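PDB 2QQ6: mandelate racemase/muconate lactonizing enzyme-like protein from Rubrobacter xylanophilus DSM 9941, which binds a magnesium ion and probably acts as a lyase of the enolase superfamily, its precise substrate not being established. Local coordinates for residues D171-T176 and D216-F221; R191-M196 and I227-A232; D166-D171 and V211-D216. All coordinates share one frame; numbering follows the deposited sequence.

Interaction 1 (D171-T176 and D216-F221). With MG (magnesium ion), chain D.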
loop_
_atom_site.group_PDB
_atom_site.type_symbol
_atom_site.label_atom_id
_atom_site.label_comp_id
_atom_site.label_asym_id
_atom_site.label_seq_id
_atom_site.Cartn_x
_atom_site.Cartn_y
_atom_site.Cartn_z
ATOM N N ASP B 171 -5.422 22.526 -12.495
ATOM C CA ASP B 171 -4.033 22.176 -12.196
ATOM C C ASP B 171 -3.114 23.355 -12.409
ATOM O O ASP B 171 -3.444 24.266 -13.158
ATOM C CB ASP B 171 -3.533 21.048 -13.091
ATOM C CG ASP B 171 -4.278 19.758 -12.877
ATOM O OD1 ASP B 171 -4.798 19.548 -11.758
ATOM O OD2 ASP B 171 -4.321 18.942 -13.824
ATOM N N VAL B 172 -1.950 23.322 -11.771
ATOM C CA VAL B 172 -0.979 24.402 -11.908
ATOM C C VAL B 172 0.467 23.926 -11.789
ATOM O O VAL B 172 1.371 24.724 -11.529
ATOM C CB VAL B 172 -1.219 25.529 -10.871
ATOM C CG1 VAL B 172 -2.589 26.129 -11.074
ATOM C CG2 VAL B 172 -1.084 24.994 -9.466
ATOM N N ASP B 173 0.675 22.627 -11.992
ATOM C CA ASP B 173 2.009 22.042 -11.932
ATOM C C ASP B 173 2.505 21.559 -13.307
ATOM O O ASP B 173 1.780 20.906 -14.064
ATOM C CB ASP B 173 2.052 20.881 -10.911
ATOM C CG ASP B 173 1.174 19.692 -11.309
ATOM O OD1 ASP B 173 -0.050 19.875 -11.434
ATOM O OD2 ASP B 173 1.701 18.570 -11.481
ATOM N N ASP B 174 3.754 21.893 -13.619
ATOM C CA ASP B 174 4.371 21.506 -14.881
ATOM C C ASP B 174 5.843 21.177 -14.605
ATOM O O ASP B 174 6.750 21.848 -15.098
ATOM C CB ASP B 174 4.234 22.662 -15.883
ATOM C CG ASP B 174 4.460 22.229 -17.319
ATOM O OD1 ASP B 174 4.407 21.013 -17.595
ATOM O OD2 ASP B 174 4.680 23.115 -18.175
ATOM N N ILE B 175 6.058 20.135 -13.801
ATOM C CA ILE B 175 7.396 19.680 -13.408
ATOM C C ILE B 175 8.263 19.263 -14.603
ATOM O O ILE B 175 9.500 19.255 -14.531
ATOM C CB ILE B 175 7.289 18.499 -12.392
ATOM C CG1 ILE B 175 6.954 19.037 -11.004
ATOM C CG2 ILE B 175 8.601 17.748 -12.280
ATOM C CD1 ILE B 175 5.710 19.866 -10.941
ATOM N N THR B 176 7.597 18.926 -15.701
ATOM C CA THR B 176 8.270 18.503 -16.918
ATOM C C THR B 176 8.272 19.652 -17.915
ATOM O O THR B 176 8.673 19.488 -19.065
ATOM C CB THR B 176 7.543 17.330 -17.550
ATOM O OG1 THR B 176 6.222 17.743 -17.912
ATOM C CG2 THR B 176 7.439 16.185 -16.575
ATOM N N ASP B 216 -5.339 22.142 -7.870
ATOM C CA ASP B 216 -4.519 20.992 -7.493
ATOM C C ASP B 216 -3.059 21.240 -7.832
ATOM O O ASP B 216 -2.745 21.767 -8.897
ATOM C CB ASP B 216 -4.994 19.742 -8.244
ATOM C CG ASP B 216 -4.516 18.441 -7.611
ATOM O OD1 ASP B 216 -3.463 18.419 -6.932
ATOM O OD2 ASP B 216 -5.193 17.415 -7.821
HETATM N N MSE B 217 -2.172 20.858 -6.917
HETATM C CA MSE B 217 -0.733 20.993 -7.120
HETATM C C MSE B 217 -0.071 19.628 -7.272
HETATM O O MSE B 217 1.141 19.525 -7.393
HETATM C CB MSE B 217 -0.096 21.737 -5.953
HETATM C CG MSE B 217 -0.540 23.175 -5.813
HETATM SE SE MSE B 217 0.649 24.257 -4.610
HETATM C CE MSE B 217 -0.490 24.366 -3.063
ATOM N N HIS B 218 -0.888 18.582 -7.249
ATOM C CA HIS B 218 -0.417 17.211 -7.383
ATOM C C HIS B 218 0.786 16.884 -6.515
ATOM O O HIS B 218 1.631 16.078 -6.889
ATOM C CB HIS B 218 -0.131 16.908 -8.855
ATOM C CG HIS B 218 -1.377 16.775 -9.675
ATOM N ND1 HIS B 218 -1.606 17.516 -10.813
ATOM C CD2 HIS B 218 -2.501 16.047 -9.471
ATOM C CE1 HIS B 218 -2.817 17.257 -11.267
ATOM N NE2 HIS B 218 -3.384 16.370 -10.470
ATOM N N GLY B 219 0.834 17.532 -5.347
ATOM C CA GLY B 219 1.901 17.369 -4.366
ATOM C C GLY B 219 3.290 17.135 -4.914
ATOM O O GLY B 219 3.806 16.023 -4.854
ATOM N N ARG B 220 3.915 18.194 -5.418
ATOM C CA ARG B 220 5.244 18.072 -6.007
ATOM C C ARG B 220 6.269 19.043 -5.439
ATOM O O ARG B 220 7.403 19.058 -5.921
ATOM C CB ARG B 220 5.202 18.344 -7.521
ATOM C CG ARG B 220 3.965 17.903 -8.267
ATOM C CD ARG B 220 4.084 16.500 -8.797
ATOM N NE ARG B 220 3.032 16.236 -9.770
ATOM C CZ ARG B 220 2.841 15.067 -10.364
ATOM N NH1 ARG B 220 3.633 14.038 -10.084
ATOM N NH2 ARG B 220 1.859 14.930 -11.236
ATOM N N PHE B 221 5.915 19.839 -4.430
ATOM C CA PHE B 221 6.873 20.839 -3.952
ATOM C C PHE B 221 7.353 20.851 -2.515
ATOM O O PHE B 221 6.713 20.311 -1.612
ATOM C CB PHE B 221 6.341 22.218 -4.316
ATOM C CG PHE B 221 5.687 22.247 -5.654
ATOM C CD1 PHE B 221 4.376 21.808 -5.809
ATOM C CD2 PHE B 221 6.403 22.636 -6.783
ATOM C CE1 PHE B 221 3.793 21.758 -7.064
ATOM C CE2 PHE B 221 5.829 22.591 -8.047
ATOM C CZ PHE B 221 4.526 22.152 -8.191
HETATM MG MG MG D . -5.987 15.380 -7.301
#

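Interaction 2 (R191-M196 and I227-A232)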
loop_
_atom_site.group_PDB
_atom_site.type_symbol
_atom_site.label_atom_id
_atom_site.label_comp_id
_atom_site.label_asym_id
_atom_site.label_seq_id
_atom_site.Cartn_x
_atom_site.Cartn_y
_atom_site.Cartn_z
ATOM N N ARG B 191 9.963 32.750 -12.306
ATOM C CA ARG B 191 9.082 32.829 -13.474
ATOM C C ARG B 191 8.028 31.713 -13.610
ATOM O O ARG B 191 6.959 31.929 -14.175
ATOM C CB ARG B 191 9.954 32.887 -14.734
ATOM C CG ARG B 191 9.210 32.660 -16.033
ATOM C CD ARG B 191 10.195 32.451 -17.163
ATOM N NE ARG B 191 10.855 33.690 -17.561
ATOM C CZ ARG B 191 11.883 33.746 -18.402
ATOM N NH1 ARG B 191 12.377 32.628 -18.931
ATOM N NH2 ARG B 191 12.404 34.922 -18.730
ATOM N N GLU B 192 8.353 30.524 -13.116
ATOM C CA GLU B 192 7.459 29.367 -13.131
ATOM C C GLU B 192 6.318 29.699 -12.162
ATOM O O GLU B 192 5.164 29.282 -12.333
ATOM C CB GLU B 192 8.235 28.138 -12.642
ATOM C CG GLU B 192 7.439 26.862 -12.425
ATOM C CD GLU B 192 8.233 25.792 -11.659
ATOM O OE1 GLU B 192 7.708 24.673 -11.480
ATOM O OE2 GLU B 192 9.380 26.064 -11.231
ATOM N N HIS B 193 6.671 30.472 -11.145
ATOM C CA HIS B 193 5.738 30.907 -10.125
ATOM C C HIS B 193 4.732 31.899 -10.712
ATOM O O HIS B 193 3.530 31.772 -10.496
ATOM C CB HIS B 193 6.521 31.560 -8.986
ATOM C CG HIS B 193 5.662 32.121 -7.897
ATOM N ND1 HIS B 193 5.478 31.480 -6.690
ATOM C CD2 HIS B 193 4.945 33.267 -7.830
ATOM C CE1 HIS B 193 4.684 32.211 -5.927
ATOM N NE2 HIS B 193 4.346 33.299 -6.596
ATOM N N GLU B 194 5.218 32.888 -11.456
ATOM C CA GLU B 194 4.322 33.871 -12.042
ATOM C C GLU B 194 3.418 33.158 -13.019
ATOM O O GLU B 194 2.234 33.447 -13.104
ATOM C CB GLU B 194 5.103 34.956 -12.779
ATOM C CG GLU B 194 6.320 35.467 -12.035
ATOM C CD GLU B 194 6.010 35.928 -10.619
ATOM O OE1 GLU B 194 6.879 35.727 -9.731
ATOM O OE2 GLU B 194 4.911 36.493 -10.396
ATOM N N ALA B 195 3.986 32.216 -13.757
ATOM C CA ALA B 195 3.218 31.463 -14.734
ATOM C C ALA B 195 2.002 30.832 -14.079
ATOM O O ALA B 195 0.895 30.899 -14.605
ATOM C CB ALA B 195 4.089 30.387 -15.365
HETATM N N MSE B 196 2.217 30.222 -12.922
HETATM C CA MSE B 196 1.137 29.562 -12.204
HETATM C C MSE B 196 0.035 30.505 -11.721
HETATM O O MSE B 196 -1.159 30.233 -11.905
HETATM C CB MSE B 196 1.718 28.779 -11.037
HETATM C CG MSE B 196 2.501 27.570 -11.488
HETATM SE SE MSE B 196 3.786 26.941 -10.126
HETATM C CE MSE B 196 2.498 26.126 -8.867
ATOM N N ILE B 227 4.750 27.236 0.487
ATOM C CA ILE B 227 4.426 28.409 1.279
ATOM C C ILE B 227 4.349 29.687 0.461
ATOM O O ILE B 227 3.394 30.452 0.577
ATOM C CB ILE B 227 5.441 28.581 2.417
ATOM C CG1 ILE B 227 5.344 27.390 3.371
ATOM C CG2 ILE B 227 5.175 29.843 3.169
ATOM C CD1 ILE B 227 6.104 27.560 4.653
ATOM N N ARG B 228 5.352 29.922 -0.374
ATOM C CA ARG B 228 5.356 31.120 -1.192
ATOM C C ARG B 228 4.182 31.102 -2.160
ATOM O O ARG B 228 3.556 32.137 -2.394
ATOM C CB ARG B 228 6.668 31.242 -1.972
ATOM C CG ARG B 228 6.832 32.581 -2.672
ATOM C CD ARG B 228 8.016 32.638 -3.648
ATOM N NE ARG B 228 7.894 33.814 -4.522
ATOM C CZ ARG B 228 8.615 34.045 -5.623
ATOM N NH1 ARG B 228 9.553 33.181 -6.028
ATOM N NH2 ARG B 228 8.380 35.144 -6.341
ATOM N N PHE B 229 3.861 29.936 -2.716
ATOM C CA PHE B 229 2.757 29.878 -3.658
ATOM C C PHE B 229 1.423 30.010 -2.957
ATOM O O PHE B 229 0.504 30.641 -3.481
ATOM C CB PHE B 229 2.772 28.580 -4.468
ATOM C CG PHE B 229 1.714 28.538 -5.531
ATOM C CD1 PHE B 229 1.809 29.356 -6.651
ATOM C CD2 PHE B 229 0.560 27.763 -5.357
ATOM C CE1 PHE B 229 0.770 29.413 -7.583
ATOM C CE2 PHE B 229 -0.499 27.810 -6.288
ATOM C CZ PHE B 229 -0.394 28.639 -7.401
ATOM N N ALA B 230 1.314 29.411 -1.775
ATOM C CA ALA B 230 0.074 29.472 -1.002
ATOM C C ALA B 230 -0.243 30.905 -0.619
ATOM O O ALA B 230 -1.373 31.362 -0.800
ATOM C CB ALA B 230 0.189 28.636 0.240
ATOM N N ARG B 231 0.752 31.615 -0.091
ATOM C CA ARG B 231 0.544 33.001 0.312
ATOM C C ARG B 231 0.003 33.792 -0.867
ATOM O O ARG B 231 -0.708 34.767 -0.693
ATOM C CB ARG B 231 1.845 33.621 0.820
ATOM N N ALA B 232 0.320 33.358 -2.076
ATOM C CA ALA B 232 -0.151 34.062 -3.258
ATOM C C ALA B 232 -1.561 33.646 -3.635
ATOM O O ALA B 232 -2.266 34.384 -4.306
ATOM C CB ALA B 232 0.801 33.824 -4.423
#

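Interaction 3 (D166-D171 and V211-D216). With MG (magnesium ion), chain D.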
loop_
_atom_site.group_PDB
_atom_site.type_symbol
_atom_site.label_atom_id
_atom_site.label_comp_id
_atom_site.label_asym_id
_atom_site.label_seq_id
_atom_site.Cartn_x
_atom_site.Cartn_y
_atom_site.Cartn_z
ATOM N N ASP B 166 -21.007 24.700 -10.999
ATOM C CA ASP B 166 -20.675 25.943 -10.325
ATOM C C ASP B 166 -19.497 25.694 -9.377
ATOM O O ASP B 166 -19.295 26.406 -8.394
ATOM C CB ASP B 166 -21.893 26.447 -9.567
ATOM C CG ASP B 166 -22.297 25.514 -8.452
ATOM O OD1 ASP B 166 -22.209 24.270 -8.647
ATOM O OD2 ASP B 166 -22.707 26.016 -7.380
ATOM N N ALA B 167 -18.730 24.660 -9.708
ATOM C CA ALA B 167 -17.548 24.253 -8.965
ATOM C C ALA B 167 -16.535 23.698 -9.978
ATOM O O ALA B 167 -16.762 22.668 -10.615
ATOM C CB ALA B 167 -17.915 23.200 -7.942
ATOM N N ILE B 168 -15.413 24.392 -10.112
ATOM C CA ILE B 168 -14.374 24.018 -11.056
ATOM C C ILE B 168 -13.055 23.625 -10.398
ATOM O O ILE B 168 -12.691 24.199 -9.379
ATOM C CB ILE B 168 -14.130 25.209 -12.016
ATOM C CG1 ILE B 168 -15.044 25.084 -13.230
ATOM C CG2 ILE B 168 -12.677 25.279 -12.438
ATOM C CD1 ILE B 168 -16.505 24.920 -12.881
ATOM N N LYS B 169 -12.344 22.657 -10.979
ATOM C CA LYS B 169 -11.035 22.247 -10.455
ATOM C C LYS B 169 -9.953 22.433 -11.521
ATOM O O LYS B 169 -10.149 22.077 -12.680
ATOM C CB LYS B 169 -11.046 20.788 -10.001
ATOM C CG LYS B 169 -9.713 20.306 -9.400
ATOM C CD LYS B 169 -9.788 18.812 -9.074
ATOM C CE LYS B 169 -8.671 18.349 -8.133
ATOM N NZ LYS B 169 -8.934 16.988 -7.564
ATOM N N LEU B 170 -8.803 22.964 -11.109
ATOM C CA LEU B 170 -7.694 23.238 -12.026
ATOM C C LEU B 170 -6.286 22.888 -11.544
ATOM O O LEU B 170 -5.989 22.964 -10.348
ATOM C CB LEU B 170 -7.717 24.715 -12.394
ATOM C CG LEU B 170 -8.182 24.955 -13.819
ATOM C CD1 LEU B 170 -8.752 26.350 -13.940
ATOM C CD2 LEU B 170 -7.007 24.714 -14.775
ATOM N N ASP B 171 -5.422 22.526 -12.495
ATOM C CA ASP B 171 -4.033 22.176 -12.196
ATOM C C ASP B 171 -3.114 23.355 -12.409
ATOM O O ASP B 171 -3.444 24.266 -13.158
ATOM C CB ASP B 171 -3.533 21.048 -13.091
ATOM C CG ASP B 171 -4.278 19.758 -12.877
ATOM O OD1 ASP B 171 -4.798 19.548 -11.758
ATOM O OD2 ASP B 171 -4.321 18.942 -13.824
ATOM N N VAL B 211 -18.717 31.456 -8.803
ATOM C CA VAL B 211 -18.418 30.082 -9.178
ATOM C C VAL B 211 -17.276 29.665 -8.265
ATOM O O VAL B 211 -16.377 30.466 -7.985
ATOM C CB VAL B 211 -17.947 29.985 -10.631
ATOM C CG1 VAL B 211 -17.614 28.548 -10.968
ATOM C CG2 VAL B 211 -19.019 30.512 -11.556
ATOM N N GLU B 212 -17.302 28.429 -7.783
ATOM C CA GLU B 212 -16.236 27.991 -6.900
ATOM C C GLU B 212 -15.094 27.266 -7.609
ATOM O O GLU B 212 -15.289 26.276 -8.320
ATOM C CB GLU B 212 -16.812 27.133 -5.783
ATOM C CG GLU B 212 -17.751 27.907 -4.889
ATOM C CD GLU B 212 -18.000 27.207 -3.579
ATOM O OE1 GLU B 212 -18.666 26.153 -3.572
ATOM O OE2 GLU B 212 -17.513 27.711 -2.547
ATOM N N VAL B 213 -13.887 27.770 -7.405
ATOM C CA VAL B 213 -12.736 27.168 -8.041
ATOM C C VAL B 213 -11.640 26.698 -7.089
ATOM O O VAL B 213 -11.134 27.452 -6.265
ATOM C CB VAL B 213 -12.152 28.134 -9.104
ATOM C CG1 VAL B 213 -12.150 29.540 -8.581
ATOM C CG2 VAL B 213 -10.754 27.699 -9.494
ATOM N N ALA B 214 -11.297 25.421 -7.223
ATOM C CA ALA B 214 -10.254 24.795 -6.424
ATOM C C ALA B 214 -9.088 24.471 -7.352
ATOM O O ALA B 214 -9.282 24.278 -8.550
ATOM C CB ALA B 214 -10.782 23.528 -5.754
ATOM N N ILE B 215 -7.884 24.414 -6.781
ATOM C CA ILE B 215 -6.642 24.176 -7.524
ATOM C C ILE B 215 -5.763 23.039 -6.979
ATOM O O ILE B 215 -5.458 22.991 -5.788
ATOM C CB ILE B 215 -5.828 25.482 -7.546
ATOM C CG1 ILE B 215 -6.580 26.518 -8.384
ATOM C CG2 ILE B 215 -4.409 25.226 -8.043
ATOM C CD1 ILE B 215 -5.941 27.888 -8.395
ATOM N N ASP B 216 -5.339 22.142 -7.870
ATOM C CA ASP B 216 -4.519 20.992 -7.493
ATOM C C ASP B 216 -3.059 21.240 -7.832
ATOM O O ASP B 216 -2.745 21.767 -8.897
ATOM C CB ASP B 216 -4.994 19.742 -8.244
ATOM C CG ASP B 216 -4.516 18.441 -7.611
ATOM O OD1 ASP B 216 -3.463 18.419 -6.932
ATOM O OD2 ASP B 216 -5.193 17.415 -7.821
HETATM MG MG MG D . -5.987 15.380 -7.301
#

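Interaction 1 (D171-T176 and D216-F221)
D173 meets H218 and R220 through the two oxygens of a single carboxylate. D173 OD1 accepts from H218 ND1 at 2.9 Å, with a fairly straight N-H (154°), on the syn side of the carboxylate though somewhat out of its plane. D173 OD2 takes R220 NE at 3.2 Å in a salt bridge, the donor standing above the carboxylate plane; R220 NH2 also hydrogen-bonds to A136 O. The first torsion of D173 places CG between backbone N and carbonyl carbon (chi1 65°), on the side facing loop 216-221.

A second polar group gathers round D216. Its OD2 binds the magnesium ion at 2.2 Å, beside E242 and E268, while OD1 accepts from H218 N at 2.6 Å and closes an Asx turn. D171 lies alongside D216, pointing the same way; its OD1 comes within 3.5 Å of D216 CB, and its OD2 is held by H139.

V172 CG2 packs on M217 CG, and other apolar contacts lie farther along. I175 CD1 rests 3.8 Å from F221 CZ and also touches R220 CG, while D173 CB reaches the rim of the F221 ring. Outside the pair, the H218 ring meets F79 of the second subunit at about a right angle.

The chemistry implies that D173 ties H218 to R220 and restrains the imidazole's rotation, while H218 N acts as a second shell to the ligand D216.

Interaction 2 (R191-M196 and I227-A232)
H193 carries the contact, its imidazole lying between the two helices and met by R228 and F229. The guanidinium of R228 lies flat on one face of the ring, centres 4.2 Å apart and planes only 12° from parallel. R228 NE stands over that face, displaced toward the rim, and an extended chain from CG to NE brings it there. F229 makes an offset edge-to-face pair with the same imidazole: its edge is turned to the H193 face, with centroids 5.9 Å apart and planes at 78°. CG of H193 is anti to the backbone N (chi1 177°), which directs CG toward the partner helix; at the ring's far end NE2 comes 4.2 Å from A232 CB.

F229 in turn receives the selenomethionine M196. M196 CE lies over the centre of the phenyl face, 3.9 Å from the centroid, a CH-pi contact, while M196 CB touches F229 CE1 at 3.6 Å. E194 OE1 adds a long salt bridge of 3.8 Å to R228 NH2.

An alanine in place of H193 would probably leave the R228 guanidinium without its stacking surface and open a gap beside the F229 edge.

The axes of the two segments approach to 11.1 Å, on the outer layer of the barrel domain. Their cohesion rests on stacking and dispersion, with the cationic guanidinium probably favoured by the imidazole pi cloud and by the nearby E194 carboxylate.

Interaction 3 (D166-D171 and V211-D216)
K169 extends beside D216, whose OD2 binds the magnesium ion. The ammonium of K169 forms a salt bridge with E242 and a hydrogen bond with Y125. K169 CE lies 3.6 Å from D216 OD2. The lysine chain is extended, with CG anti to the backbone N (chi1 -178°), and crosses D216 obliquely. A positive charge so near the carboxylates would probably offset part of their negative charge.

Five backbone hydrogen bonds then join the strands in the parallel ladder. I168 stands at its middle: I168 N donates to E212 O at 2.6 Å, and I168 O accepts from A214 N at 2.8 Å. L170 repeats the pattern, with L170 N to A214 O at 2.9 Å and L170 O to D216 N at 2.7 Å. At the start of the ladder E212 N reaches D166 O at 2.9 Å. CA-H...O contacts accompany these bonds, as where I215 CA meets L170 O at 3.1 Å.

Packing completes the contact. I168, L170, V213 and I215 share the face covered by helices 149-162 and 190-207, and I168 CD1 touches V211 CG1 at 4.2 Å. A167, K169, D171, E212, A214 and D216 occupy the other face.

Two parallel strands linked through helix 190-207 form a right-handed beta-alpha-beta unit of the TIM-barrel-like enolase domain, with the magnesium ligand at the C-terminal end of strand 212-216.

In the fold
All three contacts belong to the same barrel-like domain and follow its strand-to-helix order. Interaction 3 supplies the strands, interaction 1 the loops that leave their C-terminal ends, and interaction 2 the helices that follow. Interactions 1 and 3 share D171 and D216, have centres about 15 Å apart, and both touch the magnesium ion; V172 CG2 packs on I215 CG2 at 3.6 Å between them. Interaction 2 lies about 11 Å from interaction 1, centre to centre, and meets it where M217 SE touches F229 CD2 at 3.6 Å. The side chain of F229 is about 14 Å from the magnesium ion; interaction 2 lies away from the metal, with the loops of interaction 1 between.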